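Local coordinates for protein putative L-alanine-DL-glutamate epimerase (PDB 3GO2) that probably catalyses a racemisation or epimerisation as a magnesium-binding member of the mandelate racemase/muconate lactonizing enzyme family, at residues A15-Y20 against I131-F136; I91-L96 against P373-D378; A98-L103 against Y108-G113; N165-D170 against L174-P179; H202-R207 against A237-F242. All coordinates share one frame; numbering follows the deposited sequence. Where two conformers were deposited one is given.

Interaction 1 (A15-Y20 against I131-F136); sequences AGWRNY and INHPKF
The imidazole of His-133 lies flat against the indole of Trp-17. The two planes are 13° apart and the centroid of the Trp-17 five-membered ring sits 3.6 Å from that of His-133, a face-to-face stack. NE2 of His-133 rests over the centre of the indole, while CD of Arg-18 lies over the opposite face, toward its rim. In Trp-17, chi1 of 58° tucks CG in over the backbone and turns an indole face to His-133. Here a loop of the N-terminal capping domain meets the chain after helix 128-132; in this family such loops close over the barrel mouth, and His-125 and Arg-178, which bind 2-oxoglutarate in a crystal structure of this protein, are near. Phe-136 meets Gly-16, the residue before Trp-17. CA of Gly-16 stands 3.6 Å from the centroid of the Phe-136 ring, over its face, as a CH-pi contact, and CG of Lys-135 lies across the opposite face. CD2 of Phe-136 also reaches the indole edge, 4.2 Å from CD1 of Trp-17.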
# COMPACT_ATOMS: atom_id res chain seq x y z
N ALA A 15 -25.84 34.91 24.76
CA ALA A 15 -25.81 35.16 23.31
C ALA A 15 -27.10 34.64 22.62
O ALA A 15 -27.09 34.22 21.47
CB ALA A 15 -24.52 34.54 22.67
N GLY A 16 -28.20 34.68 23.35
CA GLY A 16 -29.53 34.42 22.80
C GLY A 16 -29.92 32.97 22.92
O GLY A 16 -30.63 32.59 23.85
N TRP A 17 -29.43 32.15 21.99
CA TRP A 17 -29.71 30.71 21.94
C TRP A 17 -28.52 29.88 22.40
O TRP A 17 -28.53 28.65 22.35
CB TRP A 17 -30.10 30.32 20.51
CG TRP A 17 -29.04 30.65 19.51
CD1 TRP A 17 -28.81 31.87 18.95
CD2 TRP A 17 -28.08 29.76 18.94
NE1 TRP A 17 -27.76 31.79 18.07
CE2 TRP A 17 -27.28 30.51 18.06
CE3 TRP A 17 -27.80 28.40 19.11
CZ2 TRP A 17 -26.25 29.94 17.32
CZ3 TRP A 17 -26.77 27.84 18.39
CH2 TRP A 17 -26.00 28.61 17.51
N ARG A 18 -27.49 30.59 22.86
CA ARG A 18 -26.28 30.02 23.36
C ARG A 18 -25.60 31.11 24.21
O ARG A 18 -26.07 32.24 24.28
CB ARG A 18 -25.36 29.60 22.21
CG ARG A 18 -25.03 30.75 21.29
CD ARG A 18 -24.09 30.33 20.15
NE ARG A 18 -23.89 31.45 19.23
CZ ARG A 18 -23.07 31.42 18.18
NH1 ARG A 18 -22.37 30.31 17.89
NH2 ARG A 18 -22.96 32.50 17.41
N ASN A 19 -24.48 30.77 24.83
CA ASN A 19 -23.69 31.74 25.55
C ASN A 19 -22.37 31.97 24.85
O ASN A 19 -21.90 31.13 24.08
CB ASN A 19 -23.41 31.24 26.95
CG ASN A 19 -24.68 31.08 27.76
OD1 ASN A 19 -25.56 31.93 27.69
ND2 ASN A 19 -24.77 30.00 28.53
N TYR A 20 -21.76 33.10 25.16
CA TYR A 20 -20.36 33.32 24.82
C TYR A 20 -19.53 33.09 26.06
O TYR A 20 -19.99 33.36 27.16
CB TYR A 20 -20.10 34.74 24.40
CG TYR A 20 -20.69 35.19 23.09
CD1 TYR A 20 -21.00 34.29 22.05
CD2 TYR A 20 -20.86 36.54 22.84
CE1 TYR A 20 -21.51 34.74 20.86
CE2 TYR A 20 -21.35 36.98 21.64
CZ TYR A 20 -21.67 36.08 20.66
OH TYR A 20 -22.15 36.56 19.46
N ILE A 131 -33.59 31.31 9.82
CA ILE A 131 -34.58 30.25 9.90
C ILE A 131 -34.64 29.65 11.30
O ILE A 131 -35.73 29.42 11.86
CB ILE A 131 -34.26 29.11 8.90
CG1 ILE A 131 -34.34 29.60 7.45
CG2 ILE A 131 -35.17 27.89 9.15
CD1 ILE A 131 -33.76 28.60 6.46
N ASN A 132 -33.46 29.36 11.87
CA ASN A 132 -33.36 28.63 13.13
C ASN A 132 -33.50 29.50 14.38
O ASN A 132 -34.03 29.02 15.40
CB ASN A 132 -32.03 27.87 13.21
CG ASN A 132 -31.94 26.71 12.24
OD1 ASN A 132 -32.91 26.33 11.59
ND2 ASN A 132 -30.76 26.12 12.16
N HIS A 133 -33.05 30.75 14.31
CA HIS A 133 -33.05 31.64 15.47
C HIS A 133 -33.66 33.02 15.16
O HIS A 133 -33.04 34.05 15.40
CB HIS A 133 -31.61 31.75 16.01
CG HIS A 133 -30.97 30.43 16.26
ND1 HIS A 133 -31.40 29.57 17.25
CD2 HIS A 133 -29.94 29.80 15.64
CE1 HIS A 133 -30.67 28.47 17.22
NE2 HIS A 133 -29.78 28.59 16.26
N PRO A 134 -34.90 33.02 14.60
CA PRO A 134 -35.57 34.25 14.19
C PRO A 134 -35.86 35.26 15.32
O PRO A 134 -36.04 36.44 15.04
CB PRO A 134 -36.90 33.73 13.60
CG PRO A 134 -37.13 32.43 14.26
CD PRO A 134 -35.76 31.84 14.42
N LYS A 135 -35.89 34.78 16.57
CA LYS A 135 -36.03 35.65 17.74
C LYS A 135 -34.84 36.60 17.85
O LYS A 135 -34.95 37.69 18.42
CB LYS A 135 -36.17 34.81 19.01
CG LYS A 135 -35.96 35.55 20.34
CD LYS A 135 -37.08 35.32 21.36
CE LYS A 135 -38.13 36.44 21.27
NZ LYS A 135 -39.53 35.97 21.59
N PHE A 136 -33.70 36.19 17.30
CA PHE A 136 -32.46 36.95 17.46
C PHE A 136 -31.92 37.56 16.18
O PHE A 136 -31.30 38.64 16.21
CB PHE A 136 -31.43 36.05 18.13
CG PHE A 136 -31.87 35.56 19.45
CD1 PHE A 136 -31.99 36.45 20.52
CD2 PHE A 136 -32.22 34.25 19.63
CE1 PHE A 136 -32.42 36.01 21.75
CE2 PHE A 136 -32.66 33.80 20.89
CZ PHE A 136 -32.76 34.70 21.94

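Interaction 2 (I91-L96 against P373-D378); sequences IENALL and PGWGTD
Trp-375 turns the edge of its indole toward helix 82-103 and meets the backbone carbonyl of Asn-93. NE1 of Trp-375 lies 3.0 Å from O of Asn-93, but the N-H...O angle of 135° makes this a weak, bent hydrogen bond. A chi1 of -65° sets CG of Trp-375 opposite its carbonyl carbon, sending the indole to the helix. The six-membered half does the remaining touching: CZ2 of Trp-375 is 3.9 Å from CB of Leu-96, and its CH2 is 3.9 Å from CD1 of Leu-96. The Asn-93 amide stands almost upright to the indole, with 88° between the planes, and its OD1 approaches CZ2 of Trp-375 at 3.8 Å. That amide is fixed from further out, OD1 accepting from the backbone N of Val-298 and ND2 donating to O of Thr-293. The tryptophan is positioned in turn by its backbone N, bonded to Asp-97 OD1, and by Leu-324 and Ile-328 of helix 323-335. Far from the metal and ligand sites, this is buried packing between the two domains of an enolase-superfamily fold: a long helix of the N-terminal capping domain held against the C-terminal chain that follows the barrel.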
# COMPACT_ATOMS: atom_id res chain seq x y z
N ILE A 91 -6.70 29.17 26.36
CA ILE A 91 -5.64 29.79 27.15
C ILE A 91 -4.52 30.30 26.24
O ILE A 91 -4.02 31.39 26.43
CB ILE A 91 -5.11 28.86 28.23
CG1 ILE A 91 -6.22 28.57 29.24
CG2 ILE A 91 -3.85 29.46 28.90
CD1 ILE A 91 -5.82 27.51 30.32
N GLU A 92 -4.15 29.51 25.24
CA GLU A 92 -3.16 29.92 24.25
C GLU A 92 -3.54 31.24 23.62
O GLU A 92 -2.71 32.13 23.47
CB GLU A 92 -2.98 28.84 23.17
CG GLU A 92 -2.03 29.30 22.06
CD GLU A 92 -1.56 28.16 21.21
OE1 GLU A 92 -1.99 28.07 20.04
OE2 GLU A 92 -0.73 27.39 21.71
N ASN A 93 -4.80 31.37 23.25
CA ASN A 93 -5.23 32.56 22.57
C ASN A 93 -5.21 33.79 23.49
O ASN A 93 -4.93 34.87 23.03
CB ASN A 93 -6.56 32.35 21.89
CG ASN A 93 -6.43 31.53 20.65
OD1 ASN A 93 -5.35 31.50 20.03
ND2 ASN A 93 -7.53 30.91 20.22
N ALA A 94 -5.43 33.60 24.79
CA ALA A 94 -5.33 34.71 25.74
C ALA A 94 -3.87 35.07 25.98
O ALA A 94 -3.53 36.24 26.09
CB ALA A 94 -6.05 34.36 27.07
N LEU A 95 -3.00 34.05 26.01
CA LEU A 95 -1.55 34.27 26.13
C LEU A 95 -1.04 35.08 24.94
O LEU A 95 -0.25 36.02 25.09
CB LEU A 95 -0.80 32.95 26.25
CG LEU A 95 -0.78 32.24 27.60
CD1 LEU A 95 -0.29 30.80 27.49
CD2 LEU A 95 0.12 33.02 28.55
N LEU A 96 -1.49 34.73 23.73
CA LEU A 96 -1.02 35.46 22.55
C LEU A 96 -1.44 36.92 22.60
O LEU A 96 -0.64 37.82 22.32
CB LEU A 96 -1.53 34.80 21.27
CG LEU A 96 -0.92 33.45 20.92
CD1 LEU A 96 -1.78 32.81 19.82
CD2 LEU A 96 0.57 33.59 20.49
N PRO A 373 -2.97 46.83 19.10
CA PRO A 373 -2.24 45.78 19.81
C PRO A 373 -3.18 44.65 20.25
O PRO A 373 -4.26 44.91 20.77
CB PRO A 373 -1.64 46.50 21.02
CG PRO A 373 -1.49 47.95 20.53
CD PRO A 373 -2.68 48.18 19.65
N GLY A 374 -2.74 43.42 20.05
CA GLY A 374 -3.55 42.26 20.37
C GLY A 374 -4.44 41.83 19.22
O GLY A 374 -4.13 42.07 18.05
N TRP A 375 -5.54 41.17 19.54
CA TRP A 375 -6.45 40.63 18.55
C TRP A 375 -7.20 41.70 17.77
O TRP A 375 -7.53 41.48 16.60
CB TRP A 375 -7.46 39.68 19.18
CG TRP A 375 -6.89 38.43 19.76
CD1 TRP A 375 -7.08 37.97 21.02
CD2 TRP A 375 -6.08 37.44 19.09
NE1 TRP A 375 -6.42 36.77 21.21
CE2 TRP A 375 -5.80 36.42 20.03
CE3 TRP A 375 -5.60 37.29 17.78
CZ2 TRP A 375 -5.03 35.29 19.71
CZ3 TRP A 375 -4.83 36.14 17.47
CH2 TRP A 375 -4.54 35.18 18.43
N GLY A 376 -7.48 42.84 18.42
CA GLY A 376 -8.21 43.92 17.74
C GLY A 376 -9.53 44.31 18.38
O GLY A 376 -10.20 45.25 17.93
N THR A 377 -9.95 43.57 19.41
CA THR A 377 -11.15 43.94 20.18
C THR A 377 -11.05 43.31 21.56
O THR A 377 -10.38 42.29 21.72
CB THR A 377 -12.42 43.52 19.43
OG1 THR A 377 -13.57 44.18 19.98
CG2 THR A 377 -12.65 41.99 19.53
N ASP A 378 -11.66 43.94 22.56
CA ASP A 378 -11.69 43.45 23.93
C ASP A 378 -13.14 43.29 24.36
O ASP A 378 -13.98 44.14 24.08
CB ASP A 378 -11.04 44.46 24.88
CG ASP A 378 -9.56 44.61 24.65
OD1 ASP A 378 -8.87 43.58 24.41
OD2 ASP A 378 -9.07 45.77 24.73

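Interaction 3 (A98-L103 against Y108-G113); sequences AKAKTL and YELLGG
Leu-110 packs on the last turns of helix 82-103, where Lys-99, Ala-100 and Leu-103 receive it. Coming into the segment, O of Tyr-108 accepts from the backbone N of Leu-111. Glu-109 starts toward the helix, but in the conformer given its carboxylate leads off to the second subunit, where OE1 bridges to Lys-99 of that copy. Then comes Leu-110, with chi1 of -59° setting CG beside its backbone N. Its CD1 branch lies 3.9 Å from CB of Ala-100 and 4.1 Å from CG of Lys-99; the CD2 branch takes Leu-103, 4.2 Å from that residue's CD1. After it, Leu-111 turns to helix 298-310, and Gly-112 makes backbone hydrogen bonds to the second subunit. The capping-domain helix and the chain leaving it thus fold back on each other beside a subunit interface. Lys-99 gives Leu-110 its CB and CG, while NZ bonds O of Met-63 and pairs with Glu-109 of the second subunit, so an apolar contact within the chain lies beside a charged one between chains.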
# COMPACT_ATOMS: atom_id res chain seq x y z
N ALA A 98 -2.05 38.73 25.22
CA ALA A 98 -1.27 39.41 26.27
C ALA A 98 0.17 39.67 25.83
O ALA A 98 0.74 40.74 26.10
CB ALA A 98 -1.31 38.60 27.57
N LYS A 99 0.76 38.72 25.13
CA LYS A 99 2.10 38.87 24.60
C LYS A 99 2.17 39.97 23.55
O LYS A 99 3.07 40.81 23.60
CB LYS A 99 2.59 37.56 24.02
CG LYS A 99 4.03 37.63 23.51
CD LYS A 99 4.59 36.25 23.21
CE LYS A 99 6.07 36.27 22.90
NZ LYS A 99 6.77 34.93 22.79
N ALA A 100 1.24 39.96 22.61
CA ALA A 100 1.20 40.99 21.59
C ALA A 100 0.99 42.37 22.23
O ALA A 100 1.67 43.32 21.86
CB ALA A 100 0.10 40.71 20.56
N LYS A 101 0.09 42.48 23.20
CA LYS A 101 -0.12 43.77 23.89
C LYS A 101 1.15 44.21 24.62
O LYS A 101 1.50 45.42 24.65
CB LYS A 101 -1.32 43.67 24.83
CG LYS A 101 -2.66 43.75 24.08
CD LYS A 101 -3.82 43.27 24.95
CE LYS A 101 -5.12 43.52 24.30
NZ LYS A 101 -6.28 42.93 25.07
N THR A 102 1.84 43.26 25.23
CA THR A 102 3.09 43.57 25.96
C THR A 102 4.12 44.16 25.00
O THR A 102 4.85 45.11 25.36
CB THR A 102 3.66 42.33 26.66
OG1 THR A 102 2.74 41.87 27.67
CG2 THR A 102 4.98 42.62 27.33
N LEU A 103 4.17 43.62 23.78
CA LEU A 103 5.10 44.12 22.74
C LEU A 103 4.53 45.22 21.84
O LEU A 103 5.24 45.73 20.94
CB LEU A 103 5.59 42.93 21.89
CG LEU A 103 6.33 41.83 22.62
CD1 LEU A 103 6.60 40.64 21.68
CD2 LEU A 103 7.65 42.39 23.23
N TYR A 108 -1.07 39.41 14.58
CA TYR A 108 -0.41 38.88 13.37
C TYR A 108 1.10 39.14 13.33
O TYR A 108 1.83 38.45 12.63
CB TYR A 108 -1.10 39.36 12.10
CG TYR A 108 -1.10 40.86 11.86
CD1 TYR A 108 0.05 41.56 11.56
CD2 TYR A 108 -2.30 41.57 11.87
CE1 TYR A 108 0.01 42.93 11.32
CE2 TYR A 108 -2.35 42.93 11.63
CZ TYR A 108 -1.21 43.60 11.34
OH TYR A 108 -1.28 44.96 11.10
N GLU A 109 1.59 40.13 14.08
CA GLU A 109 3.03 40.41 14.18
C GLU A 109 3.78 39.28 14.89
O GLU A 109 4.99 39.17 14.76
CB GLU A 109 3.25 41.74 14.92
CG GLU A 109 4.49 42.49 14.48
CD GLU A 109 4.42 42.86 13.02
OE1 GLU A 109 4.65 41.96 12.18
OE2 GLU A 109 4.10 44.04 12.71
N LEU A 110 3.07 38.46 15.67
CA LEU A 110 3.66 37.31 16.32
C LEU A 110 3.63 36.09 15.40
O LEU A 110 4.31 35.09 15.67
CB LEU A 110 2.92 36.95 17.59
CG LEU A 110 2.82 38.02 18.67
CD1 LEU A 110 2.10 37.41 19.86
CD2 LEU A 110 4.18 38.54 19.04
N LEU A 111 2.85 36.17 14.34
CA LEU A 111 2.54 35.01 13.50
C LEU A 111 3.27 34.97 12.16
O LEU A 111 2.91 34.20 11.26
CB LEU A 111 1.03 34.94 13.27
CG LEU A 111 0.09 34.96 14.47
CD1 LEU A 111 -1.39 35.00 14.07
CD2 LEU A 111 0.35 33.81 15.42
N GLY A 112 4.31 35.78 12.02
CA GLY A 112 5.07 35.85 10.78
C GLY A 112 4.89 37.17 10.08
O GLY A 112 5.48 37.41 9.02
N GLY A 113 4.09 38.06 10.69
CA GLY A 113 3.70 39.29 10.03
C GLY A 113 2.54 39.04 9.10
O GLY A 113 2.27 37.89 8.73

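Interaction 4 (N165-D170 against L174-P179); sequences NIFIHD and LHAWRP
CD1 of Leu-174 plugs the hollow between His-169 and Phe-167. It sits 3.3 Å from the centroid of the His-169 imidazole, over the centre of one face, a close CH-pi contact, and packs against CB of Phe-167; NE2 of that imidazole is hydrogen-bonded to His-202. On the same side, Ala-176 adds a small bump, its CB 3.7 Å from CE1 of Phe-167. On the other side, CB of Ile-168 rests 3.8 Å from the His-175 ring centroid, over a face, because chi1 of 54° brings that ring across to the partner strand. CG2 of Ile-166 and CG1 of Ile-168 nestle against CB of Trp-177, while the indole turns away, CD of Pro-179 over one face toward its rim. Strand 175-176 folds back antiparallel on the end of barrel strand 161-168; N of Ile-168 bonds O of His-175 at 2.9 Å. Water 1 joins N of Ile-166 to O of Trp-177. Backbone bonds and apolar contacts join two arms carrying Asn-165 and Arg-178, fumarate-binding residues in a crystal structure of this protein.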
# COMPACT_ATOMS: atom_id res chain seq x y z
N ASN A 165 -27.17 25.29 5.08
CA ASN A 165 -27.19 23.94 5.66
C ASN A 165 -28.38 23.18 5.03
O ASN A 165 -28.79 23.49 3.90
CB ASN A 165 -27.29 24.02 7.17
CG ASN A 165 -26.10 24.73 7.80
OD1 ASN A 165 -25.15 24.08 8.31
ND2 ASN A 165 -26.12 26.05 7.78
N ILE A 166 -28.90 22.17 5.72
CA ILE A 166 -29.96 21.32 5.16
C ILE A 166 -31.31 21.70 5.78
O ILE A 166 -31.47 21.67 7.02
CB ILE A 166 -29.71 19.82 5.42
CG1 ILE A 166 -28.26 19.43 5.09
CG2 ILE A 166 -30.72 18.95 4.60
CD1 ILE A 166 -27.90 18.01 5.54
N PHE A 167 -32.28 22.00 4.91
CA PHE A 167 -33.60 22.43 5.32
C PHE A 167 -34.71 21.70 4.62
O PHE A 167 -34.65 21.45 3.41
CB PHE A 167 -33.77 23.94 5.12
CG PHE A 167 -32.96 24.74 6.05
CD1 PHE A 167 -33.39 24.94 7.35
CD2 PHE A 167 -31.70 25.20 5.69
CE1 PHE A 167 -32.60 25.62 8.23
CE2 PHE A 167 -30.92 25.88 6.60
CZ PHE A 167 -31.39 26.08 7.85
N ILE A 168 -35.73 21.37 5.42
CA ILE A 168 -36.94 20.71 4.97
C ILE A 168 -38.07 21.74 4.89
O ILE A 168 -38.49 22.32 5.92
CB ILE A 168 -37.37 19.61 5.95
CG1 ILE A 168 -36.20 18.65 6.25
CG2 ILE A 168 -38.65 18.88 5.39
CD1 ILE A 168 -35.57 18.00 5.02
N HIS A 169 -38.55 21.93 3.67
CA HIS A 169 -39.53 22.98 3.32
C HIS A 169 -40.94 22.44 3.09
O HIS A 169 -41.91 23.17 3.27
CB HIS A 169 -39.09 23.70 2.03
CG HIS A 169 -37.97 24.67 2.22
ND1 HIS A 169 -38.18 26.00 2.54
CD2 HIS A 169 -36.63 24.51 2.13
CE1 HIS A 169 -37.00 26.61 2.64
NE2 HIS A 169 -36.05 25.73 2.40
N ASP A 170 -41.06 21.17 2.73
CA ASP A 170 -42.35 20.65 2.24
C ASP A 170 -43.03 19.67 3.19
O ASP A 170 -43.89 18.88 2.76
CB ASP A 170 -42.20 20.05 0.84
CG ASP A 170 -41.41 18.74 0.84
OD1 ASP A 170 -40.97 18.28 1.92
OD2 ASP A 170 -41.26 18.20 -0.28
N LEU A 174 -41.06 25.25 7.97
CA LEU A 174 -39.64 25.13 7.63
C LEU A 174 -38.78 24.79 8.84
O LEU A 174 -38.84 25.44 9.88
CB LEU A 174 -39.16 26.43 7.00
CG LEU A 174 -37.68 26.61 6.66
CD1 LEU A 174 -37.22 25.51 5.70
CD2 LEU A 174 -37.51 27.95 6.04
N HIS A 175 -37.93 23.78 8.68
CA HIS A 175 -37.11 23.34 9.80
C HIS A 175 -35.83 22.68 9.30
O HIS A 175 -35.76 22.20 8.17
CB HIS A 175 -37.88 22.35 10.69
CG HIS A 175 -38.44 21.18 9.95
ND1 HIS A 175 -37.88 19.92 10.00
CD2 HIS A 175 -39.54 21.06 9.18
CE1 HIS A 175 -38.60 19.09 9.27
NE2 HIS A 175 -39.61 19.76 8.75
N ALA A 176 -34.81 22.73 10.15
CA ALA A 176 -33.49 22.23 9.81
C ALA A 176 -33.50 20.73 9.93
O ALA A 176 -34.28 20.16 10.68
CB ALA A 176 -32.43 22.83 10.71
N TRP A 177 -32.61 20.12 9.17
CA TRP A 177 -32.40 18.68 9.17
C TRP A 177 -30.98 18.48 9.70
O TRP A 177 -30.01 18.70 8.96
CB TRP A 177 -32.55 18.11 7.76
CG TRP A 177 -32.37 16.59 7.68
CD1 TRP A 177 -31.29 15.89 7.15
CD2 TRP A 177 -33.28 15.60 8.16
NE1 TRP A 177 -31.50 14.56 7.28
CE2 TRP A 177 -32.70 14.34 7.89
CE3 TRP A 177 -34.50 15.66 8.81
CZ2 TRP A 177 -33.32 13.14 8.24
CZ3 TRP A 177 -35.13 14.46 9.15
CH2 TRP A 177 -34.53 13.22 8.87
N ARG A 178 -30.88 18.06 10.96
CA ARG A 178 -29.60 17.94 11.68
C ARG A 178 -29.54 16.63 12.47
O ARG A 178 -29.17 16.61 13.66
CB ARG A 178 -29.39 19.11 12.64
CG ARG A 178 -29.43 20.48 11.99
CD ARG A 178 -29.71 21.54 13.01
NE ARG A 178 -28.70 21.49 14.04
CZ ARG A 178 -28.88 21.82 15.31
NH1 ARG A 178 -27.86 21.70 16.16
NH2 ARG A 178 -30.06 22.25 15.75
N PRO A 179 -29.88 15.51 11.81
CA PRO A 179 -29.87 14.23 12.54
C PRO A 179 -28.50 13.87 13.16
O PRO A 179 -28.43 13.17 14.16
CB PRO A 179 -30.27 13.21 11.47
CG PRO A 179 -29.80 13.79 10.21
CD PRO A 179 -30.05 15.30 10.37
O HOH W 1 -28.38 20.93 8.42

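Interaction 5 (H202-R207 against A237-F242); sequences HLEALR and ADFDLF
The Phe-239 ring comes in edge-on: CG of Glu-204 sits close to the ring plane, 3.5 Å from CZ of Phe-239, while CB of Leu-203 approaches obliquely, 3.8 Å from its CE1. It is the aliphatic part of the glutamate that does most of the touching, and its OE2 forms a salt bridge with Arg-200 one turn earlier. The second flat group is the guanidinium of Arg-207. At its edge, in plane, lies the carbonyl O of Asp-240, 3.1 Å from NH2 of Arg-207; with an N-H...O angle of 131° the bond is weak. Bends at the second and third side-chain torsions fold the arginine chain so that its end meets the loop. Its stronger grip comes from NH1, which bonds to O of Val-214 and O of Gly-211. Asp-240 has its own stronger partner in Arg-193 of the third subunit, though the place of its OD2 is less sure; that arginine also brings a like charge near Arg-207. Leu-203 reaches inward as well, to Ile-216 of strand 215-219. In the (beta/alpha) barrel of the C-terminal domain, this is where an outer helix, 193-210, packs beside the loop that runs from the next helix, 226-235, into strand 243-245.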
# COMPACT_ATOMS: atom_id res chain seq x y z
N HIS A 202 -34.36 24.17 -1.84
CA HIS A 202 -33.67 25.22 -1.07
C HIS A 202 -32.54 25.89 -1.83
O HIS A 202 -32.46 27.12 -1.92
CB HIS A 202 -33.17 24.63 0.25
CG HIS A 202 -32.50 25.62 1.14
ND1 HIS A 202 -33.16 26.27 2.17
CD2 HIS A 202 -31.20 26.03 1.21
CE1 HIS A 202 -32.31 27.07 2.79
NE2 HIS A 202 -31.12 26.94 2.23
N LEU A 203 -31.64 25.07 -2.37
CA LEU A 203 -30.52 25.57 -3.10
C LEU A 203 -30.94 26.29 -4.40
O LEU A 203 -30.31 27.28 -4.77
CB LEU A 203 -29.55 24.42 -3.41
CG LEU A 203 -28.77 23.93 -2.20
CD1 LEU A 203 -28.05 22.61 -2.57
CD2 LEU A 203 -27.75 24.97 -1.78
N GLU A 204 -31.97 25.81 -5.07
CA GLU A 204 -32.48 26.50 -6.29
C GLU A 204 -33.00 27.90 -5.98
O GLU A 204 -32.72 28.85 -6.73
CB GLU A 204 -33.51 25.64 -7.02
CG GLU A 204 -32.84 24.50 -7.79
CD GLU A 204 -33.80 23.53 -8.43
OE1 GLU A 204 -35.00 23.58 -8.10
OE2 GLU A 204 -33.34 22.72 -9.28
N ALA A 205 -33.69 28.03 -4.85
CA ALA A 205 -34.17 29.34 -4.37
C ALA A 205 -33.01 30.24 -4.02
O ALA A 205 -32.98 31.44 -4.37
CB ALA A 205 -35.12 29.18 -3.19
N LEU A 206 -32.03 29.69 -3.30
CA LEU A 206 -30.84 30.46 -2.98
C LEU A 206 -30.11 30.96 -4.22
O LEU A 206 -29.68 32.11 -4.27
CB LEU A 206 -29.91 29.62 -2.09
CG LEU A 206 -29.05 30.39 -1.12
CD1 LEU A 206 -29.89 31.04 -0.01
CD2 LEU A 206 -28.00 29.42 -0.52
N ARG A 207 -29.96 30.09 -5.23
CA ARG A 207 -29.26 30.45 -6.45
C ARG A 207 -30.03 31.53 -7.24
O ARG A 207 -29.41 32.44 -7.82
CB ARG A 207 -29.06 29.22 -7.34
CG ARG A 207 -28.48 29.52 -8.72
CD ARG A 207 -27.18 30.33 -8.60
NE ARG A 207 -26.08 29.52 -8.07
CZ ARG A 207 -24.94 29.99 -7.56
NH1 ARG A 207 -24.72 31.29 -7.45
NH2 ARG A 207 -24.02 29.13 -7.14
N ALA A 237 -25.29 17.13 -8.71
CA ALA A 237 -24.11 17.02 -9.54
C ALA A 237 -23.93 18.22 -10.47
O ALA A 237 -22.79 18.60 -10.79
CB ALA A 237 -24.18 15.74 -10.36
N ASP A 238 -25.05 18.80 -10.90
CA ASP A 238 -25.03 19.91 -11.87
C ASP A 238 -25.12 21.29 -11.22
O ASP A 238 -25.20 22.32 -11.92
CB ASP A 238 -26.18 19.72 -12.85
CG ASP A 238 -25.97 18.55 -13.78
OD1 ASP A 238 -26.96 18.03 -14.32
OD2 ASP A 238 -24.80 18.13 -13.97
N PHE A 239 -25.12 21.35 -9.90
CA PHE A 239 -25.13 22.63 -9.21
C PHE A 239 -23.75 23.22 -9.15
O PHE A 239 -22.76 22.50 -9.04
CB PHE A 239 -25.60 22.44 -7.79
CG PHE A 239 -27.04 22.58 -7.62
CD1 PHE A 239 -27.58 23.81 -7.29
CD2 PHE A 239 -27.87 21.49 -7.80
CE1 PHE A 239 -28.93 23.95 -7.13
CE2 PHE A 239 -29.22 21.61 -7.64
CZ PHE A 239 -29.76 22.84 -7.30
N ASP A 240 -23.65 24.54 -9.20
CA ASP A 240 -22.38 25.19 -8.99
C ASP A 240 -22.17 25.45 -7.49
O ASP A 240 -22.79 26.34 -6.93
CB ASP A 240 -22.34 26.51 -9.75
CG ASP A 240 -21.05 27.26 -9.57
OD1 ASP A 240 -19.99 26.64 -9.35
OD2 ASP A 240 -21.10 28.51 -9.69
N LEU A 241 -21.33 24.63 -6.83
CA LEU A 241 -21.07 24.81 -5.40
C LEU A 241 -19.59 25.08 -5.13
O LEU A 241 -18.71 24.35 -5.61
CB LEU A 241 -21.50 23.58 -4.59
CG LEU A 241 -22.98 23.21 -4.72
CD1 LEU A 241 -23.32 21.84 -4.14
CD2 LEU A 241 -23.80 24.29 -4.04
N PHE A 242 -19.33 26.10 -4.34
CA PHE A 242 -17.98 26.52 -3.97
C PHE A 242 -17.30 25.41 -3.18
O PHE A 242 -16.14 25.08 -3.40
CB PHE A 242 -18.11 27.79 -3.14
CG PHE A 242 -16.82 28.38 -2.65
CD1 PHE A 242 -16.28 29.50 -3.27
CD2 PHE A 242 -16.19 27.90 -1.52
CE1 PHE A 242 -15.14 30.08 -2.77
CE2 PHE A 242 -15.02 28.47 -1.04
CZ PHE A 242 -14.51 29.57 -1.65

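How the interactions relate
The five contacts fall into two groups. Interactions 2 and 3 share helix 82-103, their centres 9 Å apart, and are joined by a salt bridge of 2.8 Å from NZ of Lys-101 to OD1 of Asp-378. On the opposite side of the chain's centre, interactions 4 and 5 touch where NE2 of His-169 lies 2.9 Å from ND1 of His-202, a probable hydrogen bond. Interaction 1 leans on interaction 4, CG2 of Ile-131 packing 3.5 Å from CE1 of Phe-167. Interactions 1 and 4 are near the active site: the side chains of Trp-17 and Ile-166 each lie about 11 Å from a magnesium ion, and interaction 4 contains Asn-165 and Arg-178, seen binding fumarate in this protein.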